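Local coordinates for uncharacterized protein Ta1441 (Thermoplasma acidophilum, PDB 3GAA), which is of unknown function but belongs to the PAC2 family and may act as a proteasome assembly chaperone, at residues P146-F151 and I156-S161; S120-M125 and G169-E174. All coordinates share one frame; numbering follows the deposited sequence.

Contact 1 (P146-F151 and I156-S161)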
# COMPACT_ATOMS: atom_id res chain seq x y z
N PRO A 146 11.96 -23.29 35.88
CA PRO A 146 11.31 -22.90 37.12
C PRO A 146 9.87 -23.49 37.34
O PRO A 146 9.53 -23.93 38.46
CB PRO A 146 11.29 -21.38 37.04
CG PRO A 146 12.31 -21.06 36.03
CD PRO A 146 12.40 -22.17 35.07
N LYS A 147 9.07 -23.50 36.28
CA LYS A 147 7.79 -24.19 36.30
C LYS A 147 7.99 -25.72 36.51
O LYS A 147 7.41 -26.30 37.43
CB LYS A 147 6.99 -23.89 35.03
CG LYS A 147 6.17 -22.59 35.11
CD LYS A 147 4.76 -22.85 35.71
CE LYS A 147 3.92 -21.58 35.86
NZ LYS A 147 2.46 -21.88 36.10
N LEU A 148 8.80 -26.35 35.66
CA LEU A 148 9.06 -27.79 35.79
C LEU A 148 9.40 -28.22 37.21
O LEU A 148 9.01 -29.29 37.64
CB LEU A 148 10.22 -28.21 34.89
CG LEU A 148 9.91 -28.57 33.47
CD1 LEU A 148 11.19 -28.99 32.80
CD2 LEU A 148 8.93 -29.68 33.47
N ASP A 149 10.13 -27.37 37.91
CA ASP A 149 10.56 -27.63 39.27
C ASP A 149 9.44 -27.55 40.28
O ASP A 149 9.36 -28.43 41.12
CB ASP A 149 11.72 -26.69 39.63
CG ASP A 149 13.09 -27.16 39.00
OD1 ASP A 149 13.11 -27.81 37.88
OD2 ASP A 149 14.16 -26.89 39.62
N LYS A 150 8.57 -26.55 40.20
CA LYS A 150 7.32 -26.54 40.97
C LYS A 150 6.50 -27.79 40.67
O LYS A 150 6.17 -28.55 41.56
CB LYS A 150 6.47 -25.32 40.64
CG LYS A 150 7.07 -23.94 41.01
CD LYS A 150 5.97 -22.81 41.13
CE LYS A 150 6.36 -21.42 40.51
NZ LYS A 150 5.80 -21.22 39.06
N PHE A 151 6.22 -28.03 39.40
CA PHE A 151 5.45 -29.21 38.98
C PHE A 151 5.97 -30.53 39.45
O PHE A 151 5.23 -31.49 39.49
CB PHE A 151 5.36 -29.29 37.46
CG PHE A 151 4.52 -28.22 36.83
CD1 PHE A 151 3.74 -27.36 37.58
CD2 PHE A 151 4.51 -28.09 35.44
CE1 PHE A 151 2.96 -26.38 36.98
CE2 PHE A 151 3.75 -27.12 34.82
CZ PHE A 151 2.98 -26.25 35.59
N ILE A 156 4.18 -34.24 38.84
CA ILE A 156 4.20 -34.16 37.38
C ILE A 156 5.64 -34.27 36.93
O ILE A 156 6.49 -33.51 37.35
CB ILE A 156 3.62 -32.81 36.90
CG1 ILE A 156 2.25 -32.51 37.56
CG2 ILE A 156 3.50 -32.79 35.39
CD1 ILE A 156 1.63 -31.14 37.16
N GLN A 157 5.93 -35.21 36.06
CA GLN A 157 7.28 -35.37 35.56
C GLN A 157 7.43 -34.80 34.14
O GLN A 157 6.43 -34.54 33.45
CB GLN A 157 7.75 -36.83 35.62
CG GLN A 157 6.64 -37.95 35.87
CD GLN A 157 7.21 -39.40 35.80
OE1 GLN A 157 6.48 -40.37 35.55
NE2 GLN A 157 8.51 -39.53 36.02
N PRO A 158 8.70 -34.54 33.73
CA PRO A 158 9.03 -33.87 32.46
C PRO A 158 8.80 -34.77 31.32
O PRO A 158 9.25 -35.89 31.37
CB PRO A 158 10.52 -33.62 32.60
CG PRO A 158 10.73 -33.48 34.03
CD PRO A 158 9.85 -34.50 34.65
N ALA A 159 8.12 -34.32 30.29
CA ALA A 159 7.85 -35.21 29.14
C ALA A 159 9.16 -35.72 28.61
O ALA A 159 10.16 -35.06 28.73
CB ALA A 159 7.13 -34.49 28.08
N ASP A 160 9.18 -36.90 28.03
CA ASP A 160 10.42 -37.27 27.38
C ASP A 160 10.34 -37.11 25.89
O ASP A 160 9.90 -38.02 25.20
CB ASP A 160 10.98 -38.65 27.73
CG ASP A 160 12.54 -38.67 27.67
OD1 ASP A 160 13.09 -37.91 26.80
OD2 ASP A 160 13.22 -39.36 28.49
N SER A 161 10.75 -35.96 25.39
CA SER A 161 10.95 -35.83 23.97
C SER A 161 11.85 -34.69 23.72
O SER A 161 11.80 -33.67 24.41
CB SER A 161 9.65 -35.65 23.23
OG SER A 161 8.75 -34.91 24.01
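Phe151 and Leu148 of helix 145-153 meet Ile156 and Pro158 across the turn that leads into strand 157-158, within a beta-alpha-beta unit. Strand 140-142, the helix and strand 157-158 make up this unit; the two strands run parallel as neighbours, and strand 157-158 is outermost in the sheet of this chain. The CA atoms of Phe151 and Ile156 lie 5.4 Å apart, whereas those of Leu148 and Pro158 are 6.9 Å apart, so the backbones diverge as the strand moves away from the turn.

The apolar part rests on two pairs. CB of Phe151 sits 4.0 Å from CB of Ile156, and CD1 of Ile156 reaches to 4.1 Å from CG of Phe151, approaching the ring obliquely. With chi1 near -50°, Ile156 carries CG1 trans to its carbonyl carbon, and the extended branch then delivers CD1 to the base of the ring. The ring itself leads away from the segment 156-161 toward Phe185 of strand 181-190, whose ring it meets with the planes inclined to each other. Further back on the helix, CD2 of Leu148 lies 4.2 Å from CG of Pro158. Leu148 also packs on Gly73 of the second subunit, which places this side of the unit near the subunit boundary.

Within the helix, Phe151 N donates to Lys147 O at 2.9 Å, and Lys147 C lies above one face of the Phe151 ring, out toward its rim.

The polar part is one backbone bond closing the turn. Ile156 N donates to Phe151 O at 3.0 Å; the N-H...O angle of 137° makes it clearly bent, and the donor stands 19° from the plane of the Phe151 carbonyl.

Contact 2 (S120-M125 and G169-E174)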
# COMPACT_ATOMS: atom_id res chain seq x y z
N SER A 120 -2.19 -14.47 30.49
CA SER A 120 -1.02 -14.63 31.34
C SER A 120 -0.28 -15.91 30.99
O SER A 120 0.92 -15.87 30.86
CB SER A 120 -1.43 -14.64 32.80
OG SER A 120 -2.72 -15.25 32.94
N GLU A 121 -0.98 -17.04 30.82
CA GLU A 121 -0.36 -18.37 30.66
C GLU A 121 -1.18 -19.23 29.70
O GLU A 121 -2.40 -19.26 29.81
CB GLU A 121 -0.34 -19.13 31.99
CG GLU A 121 -0.06 -18.29 33.26
CD GLU A 121 1.20 -18.72 34.03
OE1 GLU A 121 1.54 -19.95 34.03
OE2 GLU A 121 1.85 -17.84 34.66
N ILE A 122 -0.52 -19.96 28.81
CA ILE A 122 -1.20 -20.80 27.86
C ILE A 122 -0.91 -22.23 28.17
O ILE A 122 0.21 -22.55 28.33
CB ILE A 122 -0.71 -20.51 26.45
CG1 ILE A 122 -0.98 -19.04 26.16
CG2 ILE A 122 -1.41 -21.35 25.41
CD1 ILE A 122 -0.25 -18.57 24.95
N VAL A 123 -1.90 -23.10 28.27
CA VAL A 123 -1.61 -24.48 28.60
C VAL A 123 -2.05 -25.28 27.43
O VAL A 123 -3.17 -25.11 26.97
CB VAL A 123 -2.40 -24.91 29.81
CG1 VAL A 123 -2.05 -26.27 30.16
CG2 VAL A 123 -2.13 -23.97 30.96
N ILE A 124 -1.20 -26.16 26.91
CA ILE A 124 -1.64 -27.04 25.80
C ILE A 124 -1.90 -28.46 26.29
O ILE A 124 -1.03 -29.09 26.93
CB ILE A 124 -0.66 -27.08 24.67
CG1 ILE A 124 -0.51 -25.69 24.08
CG2 ILE A 124 -1.17 -28.01 23.63
CD1 ILE A 124 0.93 -25.33 23.79
N MET A 125 -3.11 -28.94 26.00
CA MET A 125 -3.61 -30.18 26.59
C MET A 125 -3.42 -31.28 25.63
O MET A 125 -3.88 -31.17 24.52
CB MET A 125 -5.08 -30.07 26.92
CG MET A 125 -5.37 -29.26 28.20
SD MET A 125 -7.04 -28.54 28.30
CE MET A 125 -7.31 -28.85 29.98
N GLY A 169 4.00 -27.40 19.65
CA GLY A 169 5.31 -26.77 19.37
C GLY A 169 5.18 -25.38 18.78
O GLY A 169 5.93 -24.45 19.12
N GLY A 170 4.23 -25.20 17.89
CA GLY A 170 4.05 -23.92 17.29
C GLY A 170 3.66 -22.91 18.34
O GLY A 170 4.26 -21.85 18.40
N ILE A 171 2.68 -23.24 19.17
CA ILE A 171 2.30 -22.34 20.29
C ILE A 171 3.43 -22.14 21.33
O ILE A 171 3.69 -21.05 21.76
CB ILE A 171 0.99 -22.82 20.95
CG1 ILE A 171 -0.14 -22.64 19.93
CG2 ILE A 171 0.73 -22.07 22.33
CD1 ILE A 171 -1.27 -23.53 20.18
N LEU A 172 4.11 -23.19 21.70
CA LEU A 172 5.21 -23.01 22.59
C LEU A 172 6.25 -21.99 22.04
O LEU A 172 6.80 -21.14 22.80
CB LEU A 172 5.81 -24.38 22.89
CG LEU A 172 5.26 -25.03 24.16
CD1 LEU A 172 3.97 -24.33 24.62
CD2 LEU A 172 5.05 -26.51 24.04
N ASN A 173 6.51 -22.05 20.73
CA ASN A 173 7.55 -21.17 20.17
C ASN A 173 7.05 -19.76 20.23
O ASN A 173 7.74 -18.86 20.71
CB ASN A 173 7.94 -21.57 18.76
CG ASN A 173 9.00 -22.65 18.74
OD1 ASN A 173 9.63 -22.95 19.76
ND2 ASN A 173 9.19 -23.26 17.61
N GLU A 174 5.81 -19.56 19.80
CA GLU A 174 5.25 -18.26 19.92
C GLU A 174 5.33 -17.72 21.33
O GLU A 174 5.62 -16.57 21.52
CB GLU A 174 3.82 -18.34 19.50
CG GLU A 174 3.66 -18.45 18.03
CD GLU A 174 3.92 -17.16 17.22
OE1 GLU A 174 4.04 -16.00 17.75
OE2 GLU A 174 3.95 -17.35 15.99
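The central mixed sheet is covered here by helix 166-178, whose Ile171 and Leu172 lie over Ile122 and Ile124 of strand 121-130. The axes of the short segments come within 9.6 Å, and their N-to-C directions differ by 165°, so the helix runs almost antiparallel to the strand beneath it. Ile124 and Ile171 have the closest CA atoms across the contact, 8.2 Å apart.

The contact is entirely between aliphatic side chains. Two strand residues spaced by two positions send their CB atoms to the helix, while that of Val123, between them, points away, to the face where its side chain meets Tyr210 of helix 196-210. CG2 of Ile171 is the shared point: it lies 3.8 Å from CG2 of Ile122 and 3.6 Å from CD1 of Ile124. It gets there because chi1 of -67° sets this methyl branch trans to the backbone N of Ile171. CD1 of Ile124 is shared as well, also meeting CD1 of Leu172, a methyl that swings in although the CB of Leu172 does not point at the strand.

All four residues are buried. Met111 of helix 103-117 touches both Ile122 and Ile171, so a second helix closes the same side of the sheet, and Leu172 packs on Ala68 of the second subunit. Hydrophobic rows of this kind, with helices on either face of a mainly parallel sheet core, are characteristic of a three-layer alpha-beta-alpha sandwich.

The centres of contacts 1 and 2 lie about 15 Å apart, on the same side of the chain's centre, and both involve the same mixed sheet: strand 121-130 inside it, strand 157-158 at its end. Along the chain, contact 1 is nested within the loop closed by contact 2, so the beta-alpha-beta unit is an excursion between strand 121-130 and helix 166-178. A salt bridge joins them directly, Lys147 NZ to Glu121 OE1 at 3.0 Å, and Tyr210 OH hydrogen-bonds with both. Both contacts also touch the second subunit, through Leu148 and Ser161 in contact 1 and Leu172 and Asn173 in contact 2, so both helices contribute to the interface.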